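Long-range contacts in lovastatin nonaketide synthase, polyketide synthase component (Aspergillus terreus, PDB 7CPX), which builds dihydromonacolin L, the carrier-bound nonaketide precursor of lovastatin, from malonyl-CoA, S-adenosyl-L-methionine and NADPH: residues Met1141-Leu1146 / Val2361-Leu2366; Ser1847-Glu1852 / Ala2118-Pro2123; Cys1877-Arg1882 / Pro2123-Val2128; Gly2205-Val2210 / Leu2231-Val2236. The protein carries 2 engineered substitutions. One frame throughout, in Å; residues are numbered along the deposited sequence.

In the fold
The earliest segment, 1141-1146 in the dehydratase domain, closes its loop more than 1200 residues later, where contact 1 brings it against the start of helix 2363-2385 in the ketoreductase domain. The other three contacts nest inside that loop. Contact 2 opens at 1847-1852 and contact 3 at 1877-1882, and they close one after the other on 2118-2123 and 2123-2128. Their segments alternate along the chain, so the loops cross; they share Pro-2123 and touch through Tyr-1849 and His-1879. Both tie the linker between helix 2111-2117 and strand 2128-2130 to neighbouring strands. Contact 4 then follows in series, a short closure within the ketoreductase, its centre 24 Å from that of contact 1.

Contact 1 of 4, residues Met1141-Leu1146 / Val2361-Leu2366; sequences MQRADL and VEEHEL
Arg-1143 and Glu-2363 form the ionic link of this interface, which sets a beta-hairpin of the dehydratase's hotdog fold against the first turn of helix 2363-2385 of the ketoreductase. The salt bridge, Arg-1143 NH1 to Glu-2363 OE1 at 3.6 Å, is long, and the two side chains slide past each other in opposite directions with their planes 66° apart, so the charges meet without pairing in a flat, two-pronged way. Glu-2363 reaches across because its chain is extended, with CG anti to the backbone N (chi1 173°). Arg-1143 also meets His-2364 tip to tip, NH2 standing 4.0 Å from NE2 with the guanidinium and ring planes nearly perpendicular. Leu-1146 supplies the apolar part: it crosses the imidazole at about a right angle, its CD1 lying 3.4 Å from NE2 and its CB 3.6 Å from CE1 of His-2364.

Further out, the stronger partner of Arg-1143 lies elsewhere: NH2 donates to Ala-1183 O, and NE adds a weak bond to Gly-1182 O; a guanidinium suits a place where several acceptors must be served at once. Asp-1145 and Leu-1146 both take left-handed backbone angles, turning the chain from strand 1140-1144 into strand 1147-1152. Glu-2362 holds the N-cap position, and the positive end of the helix dipole would be expected to suit the acids gathered there. It may also ease the approach of two like charges, Asp-1145 OD1 and Glu-2363 OE2, which stand 4.3 Å apart, while Asp-1145 OD2 accepts a weak bond from Trp-2197 NE1.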
# COMPACT_ATOMS: atom_id res chain seq x y z
N MET A 1141 -29.05 -14.50 26.91
CA MET A 1141 -29.84 -13.99 25.80
C MET A 1141 -31.28 -14.45 25.96
O MET A 1141 -31.57 -15.45 26.62
CB MET A 1141 -29.28 -14.44 24.45
CG MET A 1141 -30.01 -13.87 23.25
SD MET A 1141 -29.16 -14.14 21.69
CE MET A 1141 -29.14 -15.93 21.62
N GLN A 1142 -32.18 -13.71 25.33
CA GLN A 1142 -33.60 -14.04 25.33
C GLN A 1142 -34.21 -13.46 24.06
O GLN A 1142 -33.96 -12.30 23.72
CB GLN A 1142 -34.30 -13.50 26.58
CG GLN A 1142 -34.08 -12.02 26.84
CD GLN A 1142 -32.95 -11.75 27.81
OE1 GLN A 1142 -31.82 -12.21 27.60
NE2 GLN A 1142 -33.24 -11.03 28.88
N ARG A 1143 -35.02 -14.27 23.38
CA ARG A 1143 -35.50 -13.93 22.04
C ARG A 1143 -37.01 -14.03 21.95
O ARG A 1143 -37.64 -14.86 22.62
CB ARG A 1143 -34.88 -14.85 20.98
CG ARG A 1143 -35.40 -16.28 21.03
CD ARG A 1143 -34.94 -17.08 19.83
NE ARG A 1143 -35.35 -16.46 18.58
CZ ARG A 1143 -36.59 -16.52 18.09
NH1 ARG A 1143 -37.55 -17.15 18.74
NH2 ARG A 1143 -36.86 -15.93 16.93
N ALA A 1144 -37.59 -13.20 21.09
CA ALA A 1144 -39.01 -13.28 20.75
C ALA A 1144 -39.32 -12.23 19.70
O ALA A 1144 -38.58 -11.26 19.53
CB ALA A 1144 -39.90 -13.10 21.97
N ASP A 1145 -40.44 -12.42 19.01
CA ASP A 1145 -40.95 -11.45 18.05
C ASP A 1145 -39.88 -11.06 17.04
O ASP A 1145 -39.70 -9.89 16.71
CB ASP A 1145 -41.49 -10.21 18.76
CG ASP A 1145 -42.60 -10.54 19.73
OD1 ASP A 1145 -42.99 -11.72 19.82
OD2 ASP A 1145 -43.10 -9.61 20.41
N LEU A 1146 -39.15 -12.07 16.54
CA LEU A 1146 -38.07 -11.83 15.59
C LEU A 1146 -37.05 -10.86 16.16
O LEU A 1146 -36.54 -9.98 15.46
CB LEU A 1146 -38.62 -11.33 14.25
CG LEU A 1146 -37.65 -11.33 13.07
CD1 LEU A 1146 -37.08 -12.72 12.85
CD2 LEU A 1146 -38.34 -10.83 11.81
N VAL A 2361 -40.88 -26.98 14.78
CA VAL A 2361 -41.60 -25.97 14.02
C VAL A 2361 -41.23 -24.62 14.60
O VAL A 2361 -41.50 -24.34 15.78
CB VAL A 2361 -43.12 -26.20 14.07
CG1 VAL A 2361 -43.84 -25.10 13.31
CG2 VAL A 2361 -43.46 -27.56 13.50
N GLU A 2362 -40.62 -23.77 13.79
CA GLU A 2362 -40.18 -22.47 14.27
C GLU A 2362 -41.39 -21.55 14.48
O GLU A 2362 -42.49 -21.79 13.98
CB GLU A 2362 -39.21 -21.81 13.30
CG GLU A 2362 -38.30 -22.77 12.54
CD GLU A 2362 -37.58 -23.75 13.45
OE1 GLU A 2362 -38.26 -24.50 14.18
OE2 GLU A 2362 -36.33 -23.77 13.43
N GLU A 2363 -41.15 -20.48 15.24
CA GLU A 2363 -42.18 -19.46 15.42
C GLU A 2363 -42.68 -18.96 14.07
O GLU A 2363 -43.88 -18.93 13.81
CB GLU A 2363 -41.61 -18.31 16.26
CG GLU A 2363 -42.52 -17.09 16.38
CD GLU A 2363 -41.86 -15.98 17.17
OE1 GLU A 2363 -40.94 -16.27 17.96
OE2 GLU A 2363 -42.26 -14.81 16.99
N HIS A 2364 -41.75 -18.58 13.19
CA HIS A 2364 -42.13 -18.08 11.88
C HIS A 2364 -42.54 -19.20 10.94
O HIS A 2364 -43.39 -19.00 10.08
CB HIS A 2364 -40.97 -17.27 11.29
CG HIS A 2364 -40.40 -16.29 12.26
ND1 HIS A 2364 -41.02 -15.10 12.57
CD2 HIS A 2364 -39.27 -16.33 13.01
CE1 HIS A 2364 -40.30 -14.44 13.46
NE2 HIS A 2364 -39.23 -15.16 13.74
N GLU A 2365 -41.97 -20.40 11.10
CA GLU A 2365 -42.48 -21.54 10.36
C GLU A 2365 -43.88 -21.91 10.83
O GLU A 2365 -44.72 -22.34 10.03
CB GLU A 2365 -41.54 -22.73 10.49
CG GLU A 2365 -40.33 -22.65 9.58
CD GLU A 2365 -39.55 -23.95 9.53
OE1 GLU A 2365 -39.80 -24.82 10.39
OE2 GLU A 2365 -38.69 -24.10 8.63
N LEU A 2366 -44.16 -21.73 12.13
CA LEU A 2366 -45.53 -21.90 12.61
C LEU A 2366 -46.45 -20.85 12.00
O LEU A 2366 -47.60 -21.14 11.67
CB LEU A 2366 -45.57 -21.83 14.13
CG LEU A 2366 -46.97 -21.81 14.74
CD1 LEU A 2366 -47.78 -23.01 14.30
CD2 LEU A 2366 -46.88 -21.76 16.25

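Contact 2 of 4, residues Ser1847-Glu1852 / Ala2118-Pro2123; sequences SSYFLE and ADKTRP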
# COMPACT_ATOMS: atom_id res chain seq x y z
N SER A 1847 -30.67 -7.27 -8.32
CA SER A 1847 -29.66 -7.83 -9.21
C SER A 1847 -30.23 -8.06 -10.60
O SER A 1847 -29.57 -7.75 -11.61
CB SER A 1847 -29.12 -9.13 -8.62
OG SER A 1847 -28.14 -9.71 -9.47
N SER A 1848 -31.44 -8.60 -10.69
CA SER A 1848 -32.07 -8.89 -11.97
C SER A 1848 -33.56 -9.11 -11.73
O SER A 1848 -34.07 -8.84 -10.64
CB SER A 1848 -31.41 -10.11 -12.64
OG SER A 1848 -32.01 -10.39 -13.89
N TYR A 1849 -34.25 -9.60 -12.76
CA TYR A 1849 -35.67 -9.88 -12.70
C TYR A 1849 -35.91 -11.38 -12.86
O TYR A 1849 -35.16 -12.07 -13.55
CB TYR A 1849 -36.43 -9.12 -13.79
CG TYR A 1849 -36.39 -7.62 -13.64
CD1 TYR A 1849 -37.35 -6.96 -12.89
CD2 TYR A 1849 -35.41 -6.87 -14.26
CE1 TYR A 1849 -37.32 -5.58 -12.75
CE2 TYR A 1849 -35.37 -5.49 -14.13
CZ TYR A 1849 -36.33 -4.86 -13.37
OH TYR A 1849 -36.30 -3.49 -13.24
N PHE A 1850 -36.97 -11.86 -12.22
CA PHE A 1850 -37.34 -13.27 -12.30
C PHE A 1850 -38.85 -13.40 -12.18
O PHE A 1850 -39.51 -12.59 -11.53
CB PHE A 1850 -36.65 -14.10 -11.22
CG PHE A 1850 -36.83 -13.55 -9.83
CD1 PHE A 1850 -38.05 -13.63 -9.19
CD2 PHE A 1850 -35.77 -12.96 -9.16
CE1 PHE A 1850 -38.22 -13.12 -7.92
CE2 PHE A 1850 -35.93 -12.46 -7.89
CZ PHE A 1850 -37.15 -12.54 -7.26
N LEU A 1851 -39.38 -14.45 -12.79
CA LEU A 1851 -40.80 -14.76 -12.65
C LEU A 1851 -41.03 -15.41 -11.29
O LEU A 1851 -40.30 -16.33 -10.90
CB LEU A 1851 -41.25 -15.70 -13.77
CG LEU A 1851 -41.10 -15.16 -15.19
CD1 LEU A 1851 -41.40 -16.24 -16.21
CD2 LEU A 1851 -42.00 -13.96 -15.40
N GLU A 1852 -42.05 -14.94 -10.58
CA GLU A 1852 -42.40 -15.51 -9.29
C GLU A 1852 -43.91 -15.62 -9.18
O GLU A 1852 -44.66 -14.95 -9.90
CB GLU A 1852 -41.85 -14.67 -8.12
CG GLU A 1852 -42.48 -13.29 -7.99
CD GLU A 1852 -42.03 -12.58 -6.73
OE1 GLU A 1852 -41.11 -13.09 -6.05
OE2 GLU A 1852 -42.60 -11.51 -6.41
N ALA A 2118 -32.73 -9.19 -18.69
CA ALA A 2118 -32.91 -7.82 -18.24
C ALA A 2118 -32.00 -7.51 -17.06
O ALA A 2118 -31.41 -8.40 -16.44
CB ALA A 2118 -34.37 -7.57 -17.86
N ASP A 2119 -31.87 -6.22 -16.76
CA ASP A 2119 -31.03 -5.76 -15.67
C ASP A 2119 -31.69 -4.56 -15.02
O ASP A 2119 -32.02 -3.59 -15.71
CB ASP A 2119 -29.63 -5.40 -16.17
CG ASP A 2119 -28.68 -5.06 -15.04
OD1 ASP A 2119 -29.09 -5.14 -13.86
OD2 ASP A 2119 -27.52 -4.70 -15.33
N LYS A 2120 -31.88 -4.63 -13.70
CA LYS A 2120 -32.52 -3.52 -12.99
C LYS A 2120 -31.68 -2.25 -13.09
O LYS A 2120 -32.21 -1.16 -13.32
CB LYS A 2120 -32.75 -3.90 -11.53
CG LYS A 2120 -33.60 -2.92 -10.74
CD LYS A 2120 -32.79 -1.74 -10.21
CE LYS A 2120 -33.55 -0.98 -9.13
NZ LYS A 2120 -32.71 0.08 -8.50
N THR A 2121 -30.36 -2.37 -12.92
CA THR A 2121 -29.50 -1.20 -12.99
C THR A 2121 -29.51 -0.57 -14.37
O THR A 2121 -29.25 0.63 -14.50
CB THR A 2121 -28.06 -1.58 -12.61
OG1 THR A 2121 -27.54 -2.52 -13.56
CG2 THR A 2121 -28.02 -2.18 -11.22
N ARG A 2122 -29.83 -1.34 -15.41
CA ARG A 2122 -29.97 -0.81 -16.76
C ARG A 2122 -31.42 -0.92 -17.20
O ARG A 2122 -31.74 -1.74 -18.07
CB ARG A 2122 -29.07 -1.56 -17.75
CG ARG A 2122 -27.58 -1.31 -17.59
CD ARG A 2122 -26.82 -1.94 -18.74
NE ARG A 2122 -25.37 -1.83 -18.59
CZ ARG A 2122 -24.62 -2.67 -17.90
NH1 ARG A 2122 -25.15 -3.69 -17.24
NH2 ARG A 2122 -23.30 -2.49 -17.87
N PRO A 2123 -32.33 -0.13 -16.64
CA PRO A 2123 -33.72 -0.20 -17.08
C PRO A 2123 -33.83 0.17 -18.55
O PRO A 2123 -33.15 1.07 -19.04
CB PRO A 2123 -34.43 0.81 -16.18
CG PRO A 2123 -33.37 1.76 -15.76
CD PRO A 2123 -32.10 0.97 -15.68
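Ser-1847 and Ser-1848 lead into strand 1849-1853, half of a two-stranded antiparallel pair with 1838-1842, and lie against an Asx turn that follows helix 2111-2117. The carbonyl O of Ser-1847 comes 3.5 Å from Asp-2119 OD1, but both are acceptors and no bond results. That carboxylate is occupied by its own loop: OD1 accepts from Thr-2121 N, which approaches from above the carboxylate plane (69° out of it), and OD2 forms a salt bridge, with a weak hydrogen bond, to Arg-2122 NH1. Arg-2122 in turn donates to the carbonyl of Glu-1054 of the second subunit. Aspartate is short enough to close this turn.

Ser-1848 donates weakly through OG to Ala-2118 O (3.3 Å); so small a side chain lets the two backbones come close. Tyr-1849 does most of the covering. With CG anti to the carbonyl carbon (chi1 -65°), its ring reaches the loop with its CD2-CE2 side: Tyr-1849 CD2 packs 3.8 Å from Ala-2118 CB, and CE2 sits 3.6 Å from Lys-2120 CA. Phe-2114 of the preceding helix meets the same ring. Lys-2120 passes obliquely, sending its amine away while its aliphatic CG rests 3.7 Å from Tyr-1849 OH.

Contact 3 of 4, residues Cys1877-Arg1882 / Pro2123-Val2128; sequences CPHALR and PDLSTV
His-1879 makes the polar link to the 2123-2128 loop: NE2 donates to Asp-2124 O, a weak bond of 3.3 Å with an N-H...O angle of 142°. The oxygen lies at the imidazole edge, in its plane. It also receives a weak bond from Thr-2127 N, which closes the type II beta turn from Asp-2124 to Thr-2127. Ser-2126 has the positive phi expected at the third position of such a turn.

The van der Waals contacts are made by carbons of the same ring, whose CG is anti to the carbonyl carbon (chi1 -36°), placing the ring root toward the loop. Pro-2123 and Leu-2125 each cross it at about a right angle. His-1879 CE1 meets Pro-2123 CB at 3.3 Å, while His-1879 CD2 meets Leu-2125 CD2 at 3.6 Å. Pro-1878 places CB over the centre of one ring face. Histidine suits the place by joining a flat, packable surface to a donor at its rim.

Pro-1878, at the corner where strand 1869-1883 bends, also turns CD and CG toward Thr-2127 O. The type II turn leads into strand 2128-2130, which pairs antiparallel with 1869-1883 in a curled mixed sheet, consistent with the enoylreductase-like region that reducing polyketide synthases carry ahead of the ketoreductase.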
# COMPACT_ATOMS: atom_id res chain seq x y z
N CYS A 1877 -45.48 -3.04 -18.99
CA CYS A 1877 -44.24 -2.30 -18.88
C CYS A 1877 -43.41 -2.85 -17.72
O CYS A 1877 -43.91 -2.90 -16.59
CB CYS A 1877 -44.51 -0.81 -18.67
SG CYS A 1877 -43.01 0.18 -18.50
N PRO A 1878 -42.16 -3.26 -17.95
CA PRO A 1878 -41.39 -3.85 -16.84
C PRO A 1878 -41.25 -2.95 -15.64
O PRO A 1878 -41.28 -3.43 -14.50
CB PRO A 1878 -40.02 -4.14 -17.48
CG PRO A 1878 -40.22 -4.04 -18.95
CD PRO A 1878 -41.36 -3.12 -19.18
N HIS A 1879 -41.09 -1.65 -15.85
CA HIS A 1879 -40.83 -0.69 -14.78
C HIS A 1879 -42.11 0.01 -14.38
O HIS A 1879 -42.93 0.38 -15.23
CB HIS A 1879 -39.79 0.33 -15.23
CG HIS A 1879 -38.72 -0.24 -16.11
ND1 HIS A 1879 -37.66 -0.96 -15.61
CD2 HIS A 1879 -38.55 -0.20 -17.45
CE1 HIS A 1879 -36.88 -1.34 -16.61
NE2 HIS A 1879 -37.40 -0.89 -17.73
N ALA A 1880 -42.29 0.20 -13.07
CA ALA A 1880 -43.44 0.92 -12.56
C ALA A 1880 -43.23 2.42 -12.73
O ALA A 1880 -42.14 2.94 -12.44
CB ALA A 1880 -43.67 0.59 -11.09
N LEU A 1881 -44.26 3.11 -13.18
CA LEU A 1881 -44.20 4.54 -13.43
C LEU A 1881 -44.96 5.30 -12.36
O LEU A 1881 -46.09 4.95 -12.01
CB LEU A 1881 -44.77 4.88 -14.81
CG LEU A 1881 -43.83 4.62 -15.98
CD1 LEU A 1881 -43.57 3.13 -16.15
CD2 LEU A 1881 -44.40 5.21 -17.25
N ARG A 1882 -44.33 6.35 -11.84
CA ARG A 1882 -44.99 7.21 -10.87
C ARG A 1882 -46.18 7.91 -11.52
O ARG A 1882 -46.11 8.34 -12.67
CB ARG A 1882 -44.01 8.24 -10.31
CG ARG A 1882 -44.54 9.06 -9.16
CD ARG A 1882 -43.54 10.13 -8.75
NE ARG A 1882 -44.00 10.91 -7.60
CZ ARG A 1882 -43.35 11.96 -7.10
NH1 ARG A 1882 -42.22 12.39 -7.63
NH2 ARG A 1882 -43.86 12.59 -6.05
N PRO A 2123 -32.33 -0.13 -16.64
CA PRO A 2123 -33.72 -0.20 -17.08
C PRO A 2123 -33.83 0.17 -18.55
O PRO A 2123 -33.15 1.07 -19.04
CB PRO A 2123 -34.43 0.81 -16.18
CG PRO A 2123 -33.37 1.76 -15.76
CD PRO A 2123 -32.10 0.97 -15.68
N ASP A 2124 -34.70 -0.54 -19.26
CA ASP A 2124 -34.94 -0.30 -20.68
C ASP A 2124 -36.33 0.32 -20.80
O ASP A 2124 -37.32 -0.37 -21.00
CB ASP A 2124 -34.82 -1.58 -21.49
CG ASP A 2124 -34.61 -1.32 -22.96
OD1 ASP A 2124 -35.12 -0.30 -23.46
OD2 ASP A 2124 -33.94 -2.14 -23.63
N LEU A 2125 -36.38 1.64 -20.66
CA LEU A 2125 -37.65 2.34 -20.75
C LEU A 2125 -38.22 2.22 -22.16
O LEU A 2125 -37.48 2.07 -23.14
CB LEU A 2125 -37.48 3.81 -20.37
CG LEU A 2125 -36.73 4.06 -19.06
CD1 LEU A 2125 -36.81 5.53 -18.66
CD2 LEU A 2125 -37.25 3.17 -17.95
N SER A 2126 -39.55 2.26 -22.25
CA SER A 2126 -40.28 2.01 -23.49
C SER A 2126 -40.12 0.58 -23.97
O SER A 2126 -40.31 0.30 -25.16
CB SER A 2126 -39.85 2.99 -24.60
OG SER A 2126 -40.05 4.33 -24.19
N THR A 2127 -39.75 -0.33 -23.08
CA THR A 2127 -39.74 -1.76 -23.37
C THR A 2127 -41.03 -2.38 -22.85
O THR A 2127 -41.60 -1.94 -21.86
CB THR A 2127 -38.54 -2.44 -22.72
OG1 THR A 2127 -37.33 -1.92 -23.27
CG2 THR A 2127 -38.60 -3.94 -22.93
N VAL A 2128 -41.49 -3.42 -23.55
CA VAL A 2128 -42.75 -4.07 -23.23
C VAL A 2128 -42.54 -5.58 -23.15
O VAL A 2128 -42.03 -6.20 -24.09
CB VAL A 2128 -43.86 -3.73 -24.25
CG1 VAL A 2128 -43.42 -4.08 -25.65
CG2 VAL A 2128 -45.14 -4.45 -23.90

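Contact 4 of 4, residues Gly2205-Val2210 / Leu2231-Val2236; sequences GGRVTV and LHLPPV
Arg-2207 on the edge strand 2207-2210 lays its guanidinium against Leu-2233 in the loop that enters strand 2236-2241. Starting from CB, which points toward that loop, the side chain runs outward with CG anti to the backbone N (chi1 -180°), CB, CG and CD serving as the spacer. A bend at chi3 (58°) then swings NE off the extended line. Arg-2207 NE comes 3.5 Å from Leu-2233 CD2 and donates weakly to His-2183 ND1 on the neighbouring strand. CZ is equally near that methyl, and Arg-2207 NH2 nearer still, 3.3 Å from Leu-2233 CD2, so CD2 covers one face of the group. At the edge, Arg-2207 NH2 faces Pro-2234 CD at 4.2 Å.

Thr-2209, two residues on, faces the same way. Its CG2 meets Leu-2233 CD1 at 3.9 Å, and its OG1 reaches tip to tip toward Leu-2231 CD1 at 4.0 Å. Helix 2218-2230, which links the two segments, ends in a Schellman motif whose positive phi falls on His-2232, throwing the chain back toward the parallel sheet. This is the Rossmann-type crossover of the ketoreductase, strand to helix to strand from the sheet's edge to its other half.

A single methyl, Leu-2233 CD2, thus packs on one face of the guanidinium, so that a charged residue contributes apolar contact surface at an exposed edge.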
# COMPACT_ATOMS: atom_id res chain seq x y z
N GLY A 2205 -49.44 -1.57 12.99
CA GLY A 2205 -50.61 -1.19 12.21
C GLY A 2205 -51.81 -2.08 12.45
O GLY A 2205 -52.51 -2.46 11.51
N GLY A 2206 -52.06 -2.43 13.71
CA GLY A 2206 -53.23 -3.21 14.05
C GLY A 2206 -53.60 -3.13 15.52
O GLY A 2206 -52.72 -3.20 16.39
N ARG A 2207 -54.89 -2.99 15.80
CA ARG A 2207 -55.37 -2.90 17.18
C ARG A 2207 -55.50 -4.30 17.74
O ARG A 2207 -56.31 -5.11 17.26
CB ARG A 2207 -56.70 -2.15 17.22
CG ARG A 2207 -57.27 -2.00 18.62
CD ARG A 2207 -58.44 -1.03 18.64
NE ARG A 2207 -59.52 -1.44 17.75
CZ ARG A 2207 -60.64 -0.75 17.56
NH1 ARG A 2207 -60.86 0.39 18.18
NH2 ARG A 2207 -61.56 -1.22 16.72
N VAL A 2208 -54.71 -4.61 18.77
CA VAL A 2208 -54.71 -5.91 19.41
C VAL A 2208 -55.23 -5.75 20.83
O VAL A 2208 -54.83 -4.83 21.55
CB VAL A 2208 -53.31 -6.54 19.41
CG1 VAL A 2208 -53.36 -7.94 20.00
CG2 VAL A 2208 -52.75 -6.57 18.00
N THR A 2209 -56.13 -6.64 21.23
CA THR A 2209 -56.72 -6.60 22.56
C THR A 2209 -56.78 -8.02 23.12
O THR A 2209 -56.75 -9.00 22.38
CB THR A 2209 -58.12 -5.98 22.54
OG1 THR A 2209 -58.68 -6.00 23.86
CG2 THR A 2209 -59.03 -6.75 21.59
N VAL A 2210 -56.86 -8.10 24.45
CA VAL A 2210 -56.99 -9.37 25.16
C VAL A 2210 -58.40 -9.45 25.72
O VAL A 2210 -58.92 -8.48 26.27
CB VAL A 2210 -55.94 -9.51 26.27
CG1 VAL A 2210 -54.54 -9.39 25.70
CG2 VAL A 2210 -56.16 -8.47 27.36
N LEU A 2231 -66.33 -3.10 22.58
CA LEU A 2231 -65.13 -2.42 22.12
C LEU A 2231 -65.27 -1.86 20.71
O LEU A 2231 -64.36 -1.19 20.24
CB LEU A 2231 -63.94 -3.39 22.18
CG LEU A 2231 -63.52 -3.82 23.58
CD1 LEU A 2231 -62.59 -5.03 23.51
CD2 LEU A 2231 -62.84 -2.68 24.32
N HIS A 2232 -66.39 -2.14 20.04
CA HIS A 2232 -66.66 -1.62 18.70
C HIS A 2232 -65.70 -2.19 17.67
O HIS A 2232 -65.40 -1.54 16.66
CB HIS A 2232 -66.62 -0.09 18.69
CG HIS A 2232 -67.57 0.55 19.65
ND1 HIS A 2232 -68.63 -0.13 20.21
CD2 HIS A 2232 -67.63 1.81 20.14
CE1 HIS A 2232 -69.29 0.68 21.02
NE2 HIS A 2232 -68.71 1.86 20.99
N LEU A 2233 -65.21 -3.40 17.91
CA LEU A 2233 -64.33 -4.06 16.96
C LEU A 2233 -65.14 -4.59 15.77
O LEU A 2233 -66.33 -4.85 15.90
CB LEU A 2233 -63.59 -5.20 17.63
CG LEU A 2233 -62.89 -4.87 18.95
CD1 LEU A 2233 -62.29 -6.13 19.56
CD2 LEU A 2233 -61.81 -3.82 18.75
N PRO A 2234 -64.50 -4.75 14.62
CA PRO A 2234 -65.21 -5.31 13.46
C PRO A 2234 -65.68 -6.73 13.74
O PRO A 2234 -65.23 -7.36 14.71
CB PRO A 2234 -64.15 -5.29 12.35
CG PRO A 2234 -63.20 -4.24 12.76
CD PRO A 2234 -63.15 -4.28 14.25
N PRO A 2235 -66.58 -7.26 12.93
CA PRO A 2235 -67.05 -8.64 13.15
C PRO A 2235 -65.91 -9.64 13.01
O PRO A 2235 -64.96 -9.43 12.26
CB PRO A 2235 -68.11 -8.84 12.06
CG PRO A 2235 -68.50 -7.46 11.64
CD PRO A 2235 -67.27 -6.62 11.79
N VAL A 2236 -66.03 -10.74 13.74
CA VAL A 2236 -65.00 -11.77 13.71
C VAL A 2236 -64.96 -12.39 12.32
O VAL A 2236 -65.93 -13.00 11.86
CB VAL A 2236 -65.27 -12.84 14.78
CG1 VAL A 2236 -64.17 -13.88 14.76
CG2 VAL A 2236 -65.36 -12.19 16.16